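Local coordinates for protein minor fimbrium tip subunit Mfa3 (PDB 5NF4) that forms part of the tip of the minor fimbriae of Porphyromonas gingivalis, filaments that mediate biofilm formation and adhesion to host cells and other oral bacteria, at residues A[215-220]-A[275-280]; A[196-201]-A[250-255]; A[148-153]-A[236-241]; A[288-293]-A[326-331]. All coordinates share one frame; numbering follows the deposited sequence.

Interaction 1 of 4, residues A[215-220]-A[275-280]; sequences LCNANV and INFFRL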
loop_
_atom_site.group_PDB
_atom_site.type_symbol
_atom_site.label_atom_id
_atom_site.label_comp_id
_atom_site.label_asym_id
_atom_site.label_seq_id
_atom_site.Cartn_x
_atom_site.Cartn_y
_atom_site.Cartn_z
ATOM N N LEU A 215 9.301 12.642 6.295
ATOM C CA LEU A 215 7.923 12.500 5.829
ATOM C C LEU A 215 6.953 12.969 6.903
ATOM O O LEU A 215 7.000 12.499 8.039
ATOM C CB LEU A 215 7.643 11.044 5.467
ATOM C CG LEU A 215 6.177 10.661 5.232
ATOM C CD1 LEU A 215 5.540 11.380 4.046
ATOM C CD2 LEU A 215 6.113 9.177 5.080
ATOM N N CYS A 216 6.085 13.911 6.531
ATOM C CA CYS A 216 5.166 14.544 7.456
ATOM C C CYS A 216 3.697 14.286 7.073
ATOM O O CYS A 216 3.367 14.166 5.878
ATOM C CB CYS A 216 5.425 16.041 7.502
ATOM S SG CYS A 216 7.127 16.409 8.066
ATOM N N ASN A 217 2.843 14.256 8.104
ATOM C CA ASN A 217 1.383 14.057 8.003
ATOM C C ASN A 217 0.993 12.679 7.482
ATOM O O ASN A 217 -0.101 12.505 6.966
ATOM C CB ASN A 217 0.705 15.105 7.112
ATOM C CG ASN A 217 0.696 16.502 7.712
ATOM O OD1 ASN A 217 1.015 16.725 8.890
ATOM N ND2 ASN A 217 0.356 17.465 6.872
ATOM N N ALA A 218 1.861 11.697 7.645
ATOM C CA ALA A 218 1.484 10.347 7.227
ATOM C C ALA A 218 0.265 9.866 8.024
ATOM O O ALA A 218 0.088 10.152 9.199
ATOM C CB ALA A 218 2.653 9.384 7.407
ATOM N N ASN A 219 -0.569 9.088 7.357
ATOM C CA ASN A 219 -1.711 8.466 8.012
ATOM C C ASN A 219 -1.250 7.472 9.070
ATOM O O ASN A 219 -0.338 6.697 8.835
ATOM C CB ASN A 219 -2.544 7.774 6.936
ATOM C CG ASN A 219 -3.924 7.323 7.420
ATOM O OD1 ASN A 219 -4.267 7.368 8.601
ATOM N ND2 ASN A 219 -4.705 6.835 6.478
ATOM N N VAL A 220 -1.900 7.485 10.234
ATOM C CA VAL A 220 -1.608 6.524 11.276
ATOM C C VAL A 220 -2.061 5.119 10.867
ATOM O O VAL A 220 -1.465 4.130 11.255
ATOM C CB VAL A 220 -2.346 6.914 12.569
ATOM C CG1 VAL A 220 -2.582 5.755 13.515
ATOM C CG2 VAL A 220 -1.557 7.966 13.258
ATOM N N ILE A 275 -2.703 16.371 3.833
ATOM C CA ILE A 275 -1.739 16.264 2.752
ATOM C C ILE A 275 -0.404 15.732 3.285
ATOM O O ILE A 275 0.161 16.270 4.230
ATOM C CB ILE A 275 -1.519 17.628 2.026
ATOM C CG1 ILE A 275 -2.822 18.054 1.350
ATOM C CG2 ILE A 275 -0.360 17.542 1.000
ATOM C CD1 ILE A 275 -2.822 19.473 0.757
ATOM N N ASN A 276 0.095 14.671 2.657
ATOM C CA ASN A 276 1.430 14.161 2.939
ATOM C C ASN A 276 2.487 15.017 2.263
ATOM O O ASN A 276 2.323 15.413 1.116
ATOM C CB ASN A 276 1.580 12.721 2.441
ATOM C CG ASN A 276 0.736 11.728 3.203
ATOM O OD1 ASN A 276 -0.400 12.002 3.663
ATOM N ND2 ASN A 276 1.289 10.568 3.355
ATOM N N PHE A 277 3.574 15.327 2.961
ATOM C CA PHE A 277 4.663 16.026 2.310
ATOM C C PHE A 277 5.968 15.592 2.919
ATOM O O PHE A 277 5.980 15.053 4.031
ATOM C CB PHE A 277 4.505 17.556 2.438
ATOM C CG PHE A 277 4.614 18.085 3.856
ATOM C CD1 PHE A 277 3.510 18.068 4.708
ATOM C CD2 PHE A 277 5.801 18.667 4.323
ATOM C CE1 PHE A 277 3.591 18.588 6.011
ATOM C CE2 PHE A 277 5.875 19.172 5.592
ATOM C CZ PHE A 277 4.777 19.155 6.439
ATOM N N PHE A 278 7.064 15.813 2.197
ATOM C CA PHE A 278 8.359 15.591 2.802
ATOM C C PHE A 278 9.073 16.923 2.914
ATOM O O PHE A 278 8.884 17.839 2.109
ATOM C CB PHE A 278 9.205 14.522 2.074
ATOM C CG PHE A 278 9.566 14.820 0.642
ATOM C CD1 PHE A 278 10.773 15.414 0.328
ATOM C CD2 PHE A 278 8.749 14.401 -0.400
ATOM C CE1 PHE A 278 11.143 15.639 -1.005
ATOM C CE2 PHE A 278 9.118 14.632 -1.733
ATOM C CZ PHE A 278 10.307 15.240 -2.031
ATOM N N ARG A 279 9.799 17.026 4.011
ATOM C CA ARG A 279 10.546 18.223 4.368
ATOM C C ARG A 279 12.039 17.997 4.232
ATOM O O ARG A 279 12.598 17.110 4.876
ATOM C CB ARG A 279 10.180 18.610 5.788
ATOM C CG ARG A 279 11.066 19.668 6.378
ATOM C CD ARG A 279 10.508 20.130 7.705
ATOM N NE ARG A 279 9.286 20.908 7.528
ATOM C CZ ARG A 279 8.226 20.860 8.333
ATOM N NH1 ARG A 279 8.200 20.039 9.380
ATOM N NH2 ARG A 279 7.176 21.637 8.074
ATOM N N LEU A 280 12.689 18.807 3.395
ATOM C CA LEU A 280 14.130 18.743 3.226
ATOM C C LEU A 280 14.732 19.856 3.995
ATOM O O LEU A 280 14.383 21.006 3.766
ATOM C CB LEU A 280 14.535 18.894 1.767
ATOM C CG LEU A 280 13.902 17.974 0.738
ATOM C CD1 LEU A 280 14.263 18.534 -0.611
ATOM C CD2 LEU A 280 14.435 16.580 0.901
#

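Interaction 2 of 4, residues A[196-201]-A[250-255]; sequences VAKLDV and LGYMPE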
loop_
_atom_site.group_PDB
_atom_site.type_symbol
_atom_site.label_atom_id
_atom_site.label_comp_id
_atom_site.label_asym_id
_atom_site.label_seq_id
_atom_site.Cartn_x
_atom_site.Cartn_y
_atom_site.Cartn_z
ATOM N N VAL A 196 0.536 0.034 1.895
ATOM C CA VAL A 196 1.354 1.250 1.948
ATOM C C VAL A 196 1.805 1.640 0.544
ATOM O O VAL A 196 1.790 0.811 -0.381
ATOM C CB VAL A 196 2.613 1.085 2.864
ATOM C CG1 VAL A 196 2.209 0.909 4.337
ATOM C CG2 VAL A 196 3.477 -0.070 2.433
ATOM N N ALA A 197 2.189 2.906 0.420
ATOM C CA ALA A 197 2.898 3.450 -0.736
ATOM C C ALA A 197 4.395 3.563 -0.401
ATOM O O ALA A 197 4.763 3.572 0.766
ATOM C CB ALA A 197 2.326 4.835 -1.124
ATOM N N LYS A 198 5.238 3.630 -1.426
ATOM C CA LYS A 198 6.680 3.781 -1.247
ATOM C C LYS A 198 7.086 5.173 -1.683
ATOM O O LYS A 198 6.767 5.604 -2.800
ATOM C CB LYS A 198 7.403 2.708 -2.045
ATOM C CG LYS A 198 8.922 2.749 -2.027
ATOM C CD LYS A 198 9.498 1.575 -2.817
ATOM C CE LYS A 198 11.006 1.577 -2.826
ATOM N NZ LYS A 198 11.552 0.318 -3.393
ATOM N N LEU A 199 7.799 5.868 -0.795
ATOM C CA LEU A 199 8.310 7.187 -1.085
ATOM C C LEU A 199 9.799 7.058 -1.320
ATOM O O LEU A 199 10.512 6.500 -0.494
ATOM C CB LEU A 199 8.024 8.147 0.067
ATOM C CG LEU A 199 8.645 9.542 -0.048
ATOM C CD1 LEU A 199 8.041 10.328 -1.228
ATOM C CD2 LEU A 199 8.448 10.299 1.241
ATOM N N ASP A 200 10.247 7.569 -2.461
ATOM C CA ASP A 200 11.556 7.291 -3.000
ATOM C C ASP A 200 12.200 8.617 -3.393
ATOM O O ASP A 200 11.877 9.163 -4.435
ATOM C CB ASP A 200 11.388 6.353 -4.208
ATOM C CG ASP A 200 12.673 5.752 -4.696
ATOM O OD1 ASP A 200 13.762 6.312 -4.441
ATOM O OD2 ASP A 200 12.584 4.693 -5.372
ATOM N N VAL A 201 13.077 9.151 -2.546
ATOM C CA VAL A 201 13.687 10.465 -2.780
ATOM C C VAL A 201 15.177 10.348 -3.118
ATOM O O VAL A 201 15.987 9.821 -2.353
ATOM C CB VAL A 201 13.476 11.381 -1.551
ATOM C CG1 VAL A 201 14.123 12.730 -1.761
ATOM C CG2 VAL A 201 11.985 11.565 -1.273
ATOM N N LEU A 250 14.503 6.429 1.546
ATOM C CA LEU A 250 13.210 5.738 1.433
ATOM C C LEU A 250 12.356 5.873 2.672
ATOM O O LEU A 250 12.870 5.928 3.794
ATOM C CB LEU A 250 13.413 4.236 1.161
ATOM C CG LEU A 250 14.106 3.830 -0.130
ATOM C CD1 LEU A 250 14.245 2.302 -0.144
ATOM C CD2 LEU A 250 13.333 4.324 -1.363
ATOM N N GLY A 251 11.053 5.888 2.438
ATOM C CA GLY A 251 10.071 5.666 3.478
ATOM C C GLY A 251 8.794 5.057 2.907
ATOM O O GLY A 251 8.637 4.871 1.685
ATOM N N TYR A 252 7.865 4.755 3.797
ATOM C CA TYR A 252 6.580 4.190 3.395
ATOM C C TYR A 252 5.467 4.808 4.206
ATOM O O TYR A 252 5.679 5.265 5.318
ATOM C CB TYR A 252 6.566 2.657 3.575
ATOM C CG TYR A 252 7.752 1.965 2.962
ATOM C CD1 TYR A 252 8.950 1.844 3.655
ATOM C CD2 TYR A 252 7.695 1.450 1.675
ATOM C CE1 TYR A 252 10.023 1.212 3.097
ATOM C CE2 TYR A 252 8.773 0.812 1.126
ATOM C CZ TYR A 252 9.938 0.710 1.835
ATOM O OH TYR A 252 11.043 0.095 1.296
ATOM N N MET A 253 4.263 4.822 3.651
ATOM C CA MET A 253 3.144 5.331 4.406
ATOM C C MET A 253 1.831 4.710 3.942
ATOM O O MET A 253 1.698 4.303 2.778
ATOM C CB MET A 253 3.021 6.851 4.297
ATOM C CG MET A 253 2.823 7.397 2.918
ATOM S SD MET A 253 4.264 7.283 1.825
ATOM C CE MET A 253 3.974 8.821 0.898
ATOM N N PRO A 254 0.866 4.666 4.851
ATOM C CA PRO A 254 -0.410 4.115 4.392
ATOM C C PRO A 254 -1.106 5.002 3.370
ATOM O O PRO A 254 -0.876 6.206 3.297
ATOM C CB PRO A 254 -1.229 4.022 5.663
ATOM C CG PRO A 254 -0.247 4.096 6.787
ATOM C CD PRO A 254 0.817 5.020 6.280
ATOM N N GLU A 255 -1.956 4.384 2.568
ATOM C CA GLU A 255 -2.885 5.122 1.732
ATOM C C GLU A 255 -3.529 6.248 2.513
ATOM O O GLU A 255 -3.894 6.073 3.675
ATOM C CB GLU A 255 -3.951 4.153 1.191
ATOM C CG GLU A 255 -4.980 4.770 0.311
ATOM C CD GLU A 255 -5.820 3.695 -0.294
ATOM O OE1 GLU A 255 -5.415 3.160 -1.353
ATOM O OE2 GLU A 255 -6.844 3.359 0.335
#

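Interaction 3 of 4, residues A[148-153]-A[236-241]; sequences IHYHNA and GPVELR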
loop_
_atom_site.group_PDB
_atom_site.type_symbol
_atom_site.label_atom_id
_atom_site.label_comp_id
_atom_site.label_asym_id
_atom_site.label_seq_id
_atom_site.Cartn_x
_atom_site.Cartn_y
_atom_site.Cartn_z
ATOM N N ILE A 148 7.751 0.500 12.656
ATOM C CA ILE A 148 8.907 0.195 11.822
ATOM C C ILE A 148 8.541 0.272 10.318
ATOM O O ILE A 148 9.415 0.542 9.487
ATOM C CB ILE A 148 9.508 -1.182 12.187
ATOM C CG1 ILE A 148 10.924 -1.308 11.609
ATOM C CG2 ILE A 148 8.694 -2.330 11.681
ATOM C CD1 ILE A 148 11.919 -0.278 12.137
ATOM N N HIS A 149 7.271 0.098 9.981
ATOM C CA HIS A 149 6.881 0.056 8.573
ATOM C C HIS A 149 6.864 1.407 7.874
ATOM O O HIS A 149 6.774 1.446 6.652
ATOM C CB HIS A 149 5.519 -0.635 8.410
ATOM C CG HIS A 149 5.621 -2.111 8.558
ATOM N ND1 HIS A 149 4.567 -2.912 8.940
ATOM C CD2 HIS A 149 6.693 -2.933 8.431
ATOM C CE1 HIS A 149 4.976 -4.171 8.993
ATOM N NE2 HIS A 149 6.265 -4.208 8.692
ATOM N N TYR A 150 6.998 2.520 8.604
ATOM C CA TYR A 150 7.224 3.786 7.921
ATOM C C TYR A 150 8.669 3.876 7.399
ATOM O O TYR A 150 9.026 4.779 6.612
ATOM C CB TYR A 150 6.915 4.976 8.863
ATOM C CG TYR A 150 5.474 5.093 9.303
ATOM C CD1 TYR A 150 4.546 5.807 8.560
ATOM C CD2 TYR A 150 5.034 4.510 10.487
ATOM C CE1 TYR A 150 3.223 5.892 8.974
ATOM C CE2 TYR A 150 3.716 4.609 10.896
ATOM C CZ TYR A 150 2.823 5.313 10.139
ATOM O OH TYR A 150 1.519 5.393 10.551
ATOM N N HIS A 151 9.527 2.977 7.885
ATOM C CA HIS A 151 10.912 2.945 7.493
ATOM C C HIS A 151 11.278 1.788 6.584
ATOM O O HIS A 151 12.038 1.952 5.640
ATOM C CB HIS A 151 11.818 2.855 8.721
ATOM C CG HIS A 151 11.702 4.014 9.651
ATOM N ND1 HIS A 151 12.254 5.247 9.374
ATOM C CD2 HIS A 151 11.107 4.130 10.862
ATOM C CE1 HIS A 151 12.008 6.069 10.380
ATOM N NE2 HIS A 151 11.305 5.420 11.287
ATOM N N ASN A 152 10.784 0.603 6.910
ATOM C CA ASN A 152 11.111 -0.588 6.122
ATOM C C ASN A 152 10.360 -1.791 6.622
ATOM O O ASN A 152 9.926 -1.834 7.759
ATOM C CB ASN A 152 12.627 -0.888 6.154
ATOM C CG ASN A 152 13.190 -0.858 7.558
ATOM O OD1 ASN A 152 13.740 0.149 7.986
ATOM N ND2 ASN A 152 13.039 -1.954 8.285
ATOM N N ALA A 153 10.204 -2.770 5.743
ATOM C CA ALA A 153 9.836 -4.104 6.149
ATOM C C ALA A 153 11.112 -4.753 6.640
ATOM O O ALA A 153 12.202 -4.302 6.301
ATOM C CB ALA A 153 9.221 -4.890 4.987
ATOM N N GLY A 236 3.587 11.047 13.617
ATOM C CA GLY A 236 4.583 12.101 13.780
ATOM C C GLY A 236 5.566 12.046 12.625
ATOM O O GLY A 236 5.511 11.187 11.764
ATOM N N PRO A 237 6.523 12.960 12.622
ATOM C CA PRO A 237 7.470 13.031 11.512
ATOM C C PRO A 237 8.370 11.798 11.452
ATOM O O PRO A 237 8.835 11.285 12.459
ATOM C CB PRO A 237 8.263 14.303 11.824
ATOM C CG PRO A 237 8.176 14.426 13.329
ATOM C CD PRO A 237 6.756 13.986 13.639
ATOM N N VAL A 238 8.552 11.304 10.235
ATOM C CA VAL A 238 9.374 10.148 9.958
ATOM C C VAL A 238 10.652 10.531 9.222
ATOM O O VAL A 238 10.569 10.917 8.059
ATOM C CB VAL A 238 8.573 9.161 9.076
ATOM C CG1 VAL A 238 9.409 7.913 8.700
ATOM C CG2 VAL A 238 7.298 8.777 9.759
ATOM N N GLU A 239 11.815 10.424 9.865
ATOM C CA GLU A 239 13.070 10.716 9.195
ATOM C C GLU A 239 13.319 9.569 8.217
ATOM O O GLU A 239 13.343 8.412 8.623
ATOM C CB GLU A 239 14.216 10.878 10.193
ATOM C CG GLU A 239 15.435 11.489 9.544
ATOM C CD GLU A 239 16.578 11.723 10.515
ATOM O OE1 GLU A 239 17.724 11.836 10.042
ATOM O OE2 GLU A 239 16.334 11.797 11.738
ATOM N N LEU A 240 13.449 9.874 6.929
ATOM C CA LEU A 240 13.670 8.827 5.914
ATOM C C LEU A 240 14.996 8.112 6.079
ATOM O O LEU A 240 15.934 8.634 6.656
ATOM C CB LEU A 240 13.588 9.404 4.498
ATOM C CG LEU A 240 12.277 10.122 4.129
ATOM C CD1 LEU A 240 12.254 10.395 2.638
ATOM C CD2 LEU A 240 11.001 9.371 4.544
ATOM N N ARG A 241 15.072 6.896 5.563
ATOM C CA ARG A 241 16.261 6.092 5.745
ATOM C C ARG A 241 17.082 6.076 4.473
ATOM O O ARG A 241 16.582 5.773 3.386
ATOM C CB ARG A 241 15.887 4.672 6.179
ATOM C CG ARG A 241 15.417 4.619 7.630
ATOM C CD ARG A 241 15.437 3.210 8.193
ATOM N NE ARG A 241 14.912 3.160 9.559
ATOM C CZ ARG A 241 14.693 2.039 10.244
ATOM N NH1 ARG A 241 14.957 0.856 9.701
ATOM N NH2 ARG A 241 14.206 2.099 11.478
#

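Interaction 4 of 4, residues A[288-293]-A[326-331]; sequences YDVPII and YIYRIK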
loop_
_atom_site.group_PDB
_atom_site.type_symbol
_atom_site.label_atom_id
_atom_site.label_comp_id
_atom_site.label_asym_id
_atom_site.label_seq_id
_atom_site.Cartn_x
_atom_site.Cartn_y
_atom_site.Cartn_z
ATOM N N TYR A 288 12.620 22.993 3.052
ATOM C CA TYR A 288 11.797 22.958 1.860
ATOM C C TYR A 288 10.743 21.916 2.063
ATOM O O TYR A 288 11.067 20.775 2.398
ATOM C CB TYR A 288 12.621 22.609 0.624
ATOM C CG TYR A 288 13.728 23.590 0.318
ATOM C CD1 TYR A 288 14.994 23.443 0.883
ATOM C CD2 TYR A 288 13.519 24.649 -0.555
ATOM C CE1 TYR A 288 16.022 24.337 0.594
ATOM C CE2 TYR A 288 14.532 25.532 -0.855
ATOM C CZ TYR A 288 15.781 25.378 -0.273
ATOM O OH TYR A 288 16.767 26.255 -0.587
ATOM N N ASP A 289 9.488 22.295 1.863
ATOM C CA ASP A 289 8.387 21.342 1.959
ATOM C C ASP A 289 7.894 20.984 0.570
ATOM O O ASP A 289 7.646 21.848 -0.269
ATOM C CB ASP A 289 7.250 21.906 2.791
ATOM C CG ASP A 289 7.604 22.047 4.266
ATOM O OD1 ASP A 289 8.477 21.310 4.761
ATOM O OD2 ASP A 289 6.972 22.880 4.940
ATOM N N VAL A 290 7.792 19.687 0.324
ATOM C CA VAL A 290 7.435 19.174 -0.980
ATOM C C VAL A 290 6.179 18.340 -0.809
ATOM O O VAL A 290 6.239 17.220 -0.333
ATOM C CB VAL A 290 8.537 18.332 -1.579
ATOM C CG1 VAL A 290 8.167 17.833 -3.002
ATOM C CG2 VAL A 290 9.857 19.139 -1.600
ATOM N N PRO A 291 5.029 18.902 -1.160
ATOM C CA PRO A 291 3.782 18.120 -1.078
ATOM C C PRO A 291 3.840 16.935 -2.026
ATOM O O PRO A 291 4.378 17.051 -3.127
ATOM C CB PRO A 291 2.699 19.132 -1.492
ATOM C CG PRO A 291 3.322 20.468 -1.300
ATOM C CD PRO A 291 4.784 20.265 -1.653
ATOM N N ILE A 292 3.277 15.816 -1.592
ATOM C CA ILE A 292 3.220 14.591 -2.379
ATOM C C ILE A 292 1.866 14.536 -3.085
ATOM O O ILE A 292 0.843 14.820 -2.465
ATOM C CB ILE A 292 3.447 13.384 -1.459
ATOM C CG1 ILE A 292 4.863 13.441 -0.875
ATOM C CG2 ILE A 292 3.231 12.076 -2.209
ATOM C CD1 ILE A 292 5.042 12.538 0.325
ATOM N N ILE A 293 1.876 14.263 -4.387
ATOM C CA ILE A 293 0.650 14.205 -5.185
ATOM C C ILE A 293 0.608 12.930 -5.995
ATOM O O ILE A 293 1.632 12.267 -6.162
ATOM C CB ILE A 293 0.532 15.390 -6.140
ATOM C CG1 ILE A 293 1.542 15.277 -7.308
ATOM C CG2 ILE A 293 0.787 16.671 -5.394
ATOM C CD1 ILE A 293 1.550 16.474 -8.245
ATOM N N TYR A 326 6.207 6.498 -5.402
ATOM C CA TYR A 326 6.354 7.934 -5.582
ATOM C C TYR A 326 7.843 8.254 -5.602
ATOM O O TYR A 326 8.546 8.082 -4.597
ATOM C CB TYR A 326 5.629 8.699 -4.460
ATOM C CG TYR A 326 4.126 8.496 -4.497
ATOM C CD1 TYR A 326 3.560 7.330 -3.995
ATOM C CD2 TYR A 326 3.287 9.434 -5.082
ATOM C CE1 TYR A 326 2.174 7.096 -4.073
ATOM C CE2 TYR A 326 1.889 9.225 -5.151
ATOM C CZ TYR A 326 1.350 8.042 -4.645
ATOM O OH TYR A 326 -0.019 7.780 -4.741
ATOM N N ILE A 327 8.318 8.686 -6.768
ATOM C CA ILE A 327 9.748 8.847 -7.013
ATOM C C ILE A 327 10.085 10.311 -7.266
ATOM O O ILE A 327 9.545 10.945 -8.174
ATOM C CB ILE A 327 10.205 7.977 -8.210
ATOM C CG1 ILE A 327 9.847 6.508 -7.954
ATOM C CG2 ILE A 327 11.717 8.111 -8.444
ATOM C CD1 ILE A 327 9.903 5.635 -9.195
ATOM N N TYR A 328 10.988 10.843 -6.443
ATOM C CA TYR A 328 11.462 12.212 -6.576
ATOM C C TYR A 328 12.940 12.242 -6.895
ATOM O O TYR A 328 13.745 11.464 -6.357
ATOM C CB TYR A 328 11.171 13.004 -5.282
ATOM C CG TYR A 328 9.691 13.156 -5.090
ATOM C CD1 TYR A 328 8.950 12.151 -4.487
ATOM C CD2 TYR A 328 9.015 14.275 -5.572
ATOM C CE1 TYR A 328 7.586 12.269 -4.334
ATOM C CE2 TYR A 328 7.640 14.395 -5.431
ATOM C CZ TYR A 328 6.939 13.396 -4.801
ATOM O OH TYR A 328 5.576 13.504 -4.683
ATOM N N ARG A 329 13.280 13.125 -7.829
ATOM C CA ARG A 329 14.657 13.385 -8.201
ATOM C C ARG A 329 14.876 14.847 -7.869
ATOM O O ARG A 329 14.223 15.727 -8.434
ATOM C CB ARG A 329 14.896 13.060 -9.689
ATOM C CG ARG A 329 14.492 11.617 -9.986
ATOM C CD ARG A 329 14.479 11.271 -11.441
ATOM N NE ARG A 329 13.434 11.926 -12.230
ATOM C CZ ARG A 329 12.132 11.653 -12.177
ATOM N NH1 ARG A 329 11.645 10.766 -11.313
ATOM N NH2 ARG A 329 11.305 12.308 -12.980
ATOM N N ILE A 330 15.768 15.086 -6.914
ATOM C CA ILE A 330 15.976 16.428 -6.360
ATOM C C ILE A 330 17.398 16.961 -6.535
ATOM O O ILE A 330 18.376 16.248 -6.303
ATOM C CB ILE A 330 15.633 16.438 -4.864
ATOM C CG1 ILE A 330 14.191 15.991 -4.652
ATOM C CG2 ILE A 330 15.885 17.864 -4.272
ATOM C CD1 ILE A 330 13.839 15.790 -3.224
ATOM N N LYS A 331 17.497 18.222 -6.966
ATOM C CA LYS A 331 18.772 18.947 -7.034
ATOM C C LYS A 331 18.773 19.989 -5.929
ATOM O O LYS A 331 17.880 20.829 -5.877
ATOM C CB LYS A 331 18.975 19.636 -8.388
ATOM C CG LYS A 331 19.070 18.704 -9.576
ATOM C CD LYS A 331 19.241 19.485 -10.873
ATOM C CE LYS A 331 19.243 18.573 -12.104
ATOM N NZ LYS A 331 19.520 19.345 -13.369
#

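Interaction 1 of 4, residues A[215-220]-A[275-280]
Cys216 lays its CB over one face of the Phe277 ring, 3.6 Å from the ring centroid and 21° off the normal, which meets the geometry of a CH-pi contact. The two residues are a hydrogen-bonded pair of an antiparallel beta ladder, at the end of strand 210-216 and the start of strand 277-282. Their backbones are joined both ways: Cys216 N donates to Phe277 O at 2.8 Å, and Phe277 N donates to Cys216 O at 3.1 Å. Phe277 reaches its neighbour because CG sits between the backbone N and the carbonyl carbon (chi1 66°), which swings the ring across the strand gap. The sulfur follows at a slant: SG of Cys216 lies 4.4 Å from the Phe277 centroid, an oblique sulfur-aromatic contact. It also comes near the guanidinium of Arg279, whose main partner is Asp289 on the adjoining strand 287-291.

On the other face of the sheet, Leu215 and Phe278 make the next, non-hydrogen-bonded pair, and Leu215 CD1 rests 3.7 Å from Phe277 O.

Beyond Cys216 the ladder gives way to a side-chain bond, as Asn217 leaves the strand with a positive phi. Asn217 is turned toward the opposite segment and meets the Phe277 ring at its edge, amide and ring planes being 85° apart. Its ND2 is doubly used, since Glu271 O is a second acceptor. Across this contact, Asn217 ND2 donates to Ile275 O at 2.9 Å, with the acceptor close to the amide plane.

Interaction 2 of 4, residues A[196-201]-A[250-255]
Lys198 and Tyr252 lie side by side on one face of an antiparallel strand pair, both pointing the same way. The lysine chain is fully extended, with CG anti to the backbone N (chi1 177°), and runs along one side of the phenol; Lys198 CG is 3.7 Å from Tyr252 CE2, in an oblique approach that is neither over the face nor at the edge. Because the two run in step, their polar ends arrive together: Lys198 NZ forms a salt bridge with Glu66 OE1, and Tyr252 OH is hydrogen-bonded to that same oxygen.

Further along this face Asp200 and Leu250 likewise lie side by side, pointing the same way, Leu250 CD2 resting 3.7 Å from Asp200 CG, while the carboxylate itself is bonded to His325, Asn202 and Gln248.

The reverse face is apolar. Met253 leaves its backbone with CG between N and the carbonyl carbon (chi1 60°) and then bends, so that Met253 SD comes within 4.3 Å of Ala197 CB and Met253 CE within 4.2 Å of Leu199 CB. Gly251, paired with Leu199, has no side chain on this face.

Four backbone bonds fix the register of strands 180-205 and 248-254. The Ala197-Met253 pair includes Ala197 N to Met253 O at 2.8 Å, and the Leu199-Gly251 pair includes Leu199 N to Gly251 O, also 2.8 Å.

The chemistry is therefore two-sided: one face of the ladder feeds the hydrophobic core, whereas the other delivers an ammonium and a phenol to one carboxylate, which probably stabilises the charge of Glu66.

Interaction 3 of 4, residues A[148-153]-A[236-241]
This is a loop-to-strand contact, with the Arg241 guanidinium stacked on the His151 ring where the end of a 3-10 turn (to Tyr150) and the loop after it meet strand 238-242, a sheet strand bonded on its two sides to 210-216 and 248-254. The flat groups have centres 4.2 Å apart and planes inclined by only 20°, which supports a flat stack of guanidinium on imidazole. His151 CG is anti to the carbonyl carbon (chi1 -62°), turning the ring toward strand 238-242. The side chains themselves cross at about a right angle: Arg241 is extended from CG to NE and lays its end over the imidazole, with His151 CB also above the guanidinium. Arg241 is poorly ordered and its short approach to Asn152 is doubtful; the exact placing of the stack carries the same caution.

Ile148 O accepts from both His151 N and Asn152 N, which holds the turn that carries His151.

Val238 supplies the better-buried half. Both methyls touch Tyr150 at its CB, Val238 CG1 and CG2 each lying 3.9 Å from Tyr150 CB. The Tyr150 hydroxyl continues past the contact to a hydrogen bond with Asn219 O, and its ring stacks on Tyr235.

The histidine also slides past Val238 in the opposite direction, bringing His151 CE1 to 3.6 Å from Val238 CG1. At the edge of the imidazole, near its plane, His151 CE1 stands 3.2 Å from Glu239 O.

Interaction 4 of 4, residues A[288-293]-A[326-331]
The Tyr326 ring meets a carbonyl at its edge: Ile293 O lies in the ring plane, 3.2 Å from Tyr326 CE2. Ile292 comes to the same ring from an oblique direction, its CG2 lying 3.9 Å from Tyr326 CD2. The Tyr328 ring is also approached obliquely, by Val290 CG1 at 4.2 Å from Tyr328 CE2 and by Ile292 CG1 at 4.4 Å from Tyr328 CZ. Around it, Phe278 and Tyr304 make edge-to-face pairs and Tyr341 meets it at about 50°, so this ring belongs to an aromatic cluster.

The two tyrosines are two residues apart on strand 324-332, and their matching torsions, CG anti to the carbonyl carbon (chi1 -65° and -66°), send both rings to the same side of it, toward segment 288-293. Ile292 lies over the end of Tyr328 and against the flank of Tyr326: Tyr328 OH is 3.5 Å from Ile292 CA, and the isoleucine side chain is at roughly a right angle to that of Tyr326.

Neither hydroxyl finds its partner within the opposing segment. Tyr328 OH is hydrogen-bonded to Tyr304 OH, which is also bonded to Pro291 O, and through this relay the buried phenol is tied indirectly to the backbone it touches. Tyr326 OH pairs with Thr294 OG1 and with Tyr321 N.

The backbones stay well separated, the nearest CA atoms being those of Ile292 and Tyr326 at 8.0 Å; the tyrosine side chains bridge the gap, reaching side chains and backbone atoms of 288-293. Such face-to-face packing of two strand layers, without backbone bonding between them, is what the core of a beta-sandwich looks like, consistent with the beta-rich fold of the fimbrillin superfamily.

From the N terminus, interaction 3 opens first, at 148-153, and closes at 236-241, laying a loop on strand 238-242. Interaction 2 starts within that span, at 196-201, and ends at 250-255, pairing strands 180-205 and 248-254; interaction 1 begins inside both, at 215-220, and reaches 275-280, pairing strands 210-216 and 277-282. These three loops therefore cross one another rather than nest. Interaction 4 follows in series and packs strand 287-291 against strand 324-332. Backbone bonds connect neighbours: Leu215 N to Val238 O joins interactions 1 and 3, and Asp200 with Tyr326 and Tyr328 joins 2 and 4. Interactions 3 and 4 do not touch, their nearest atoms being about 8 Å apart.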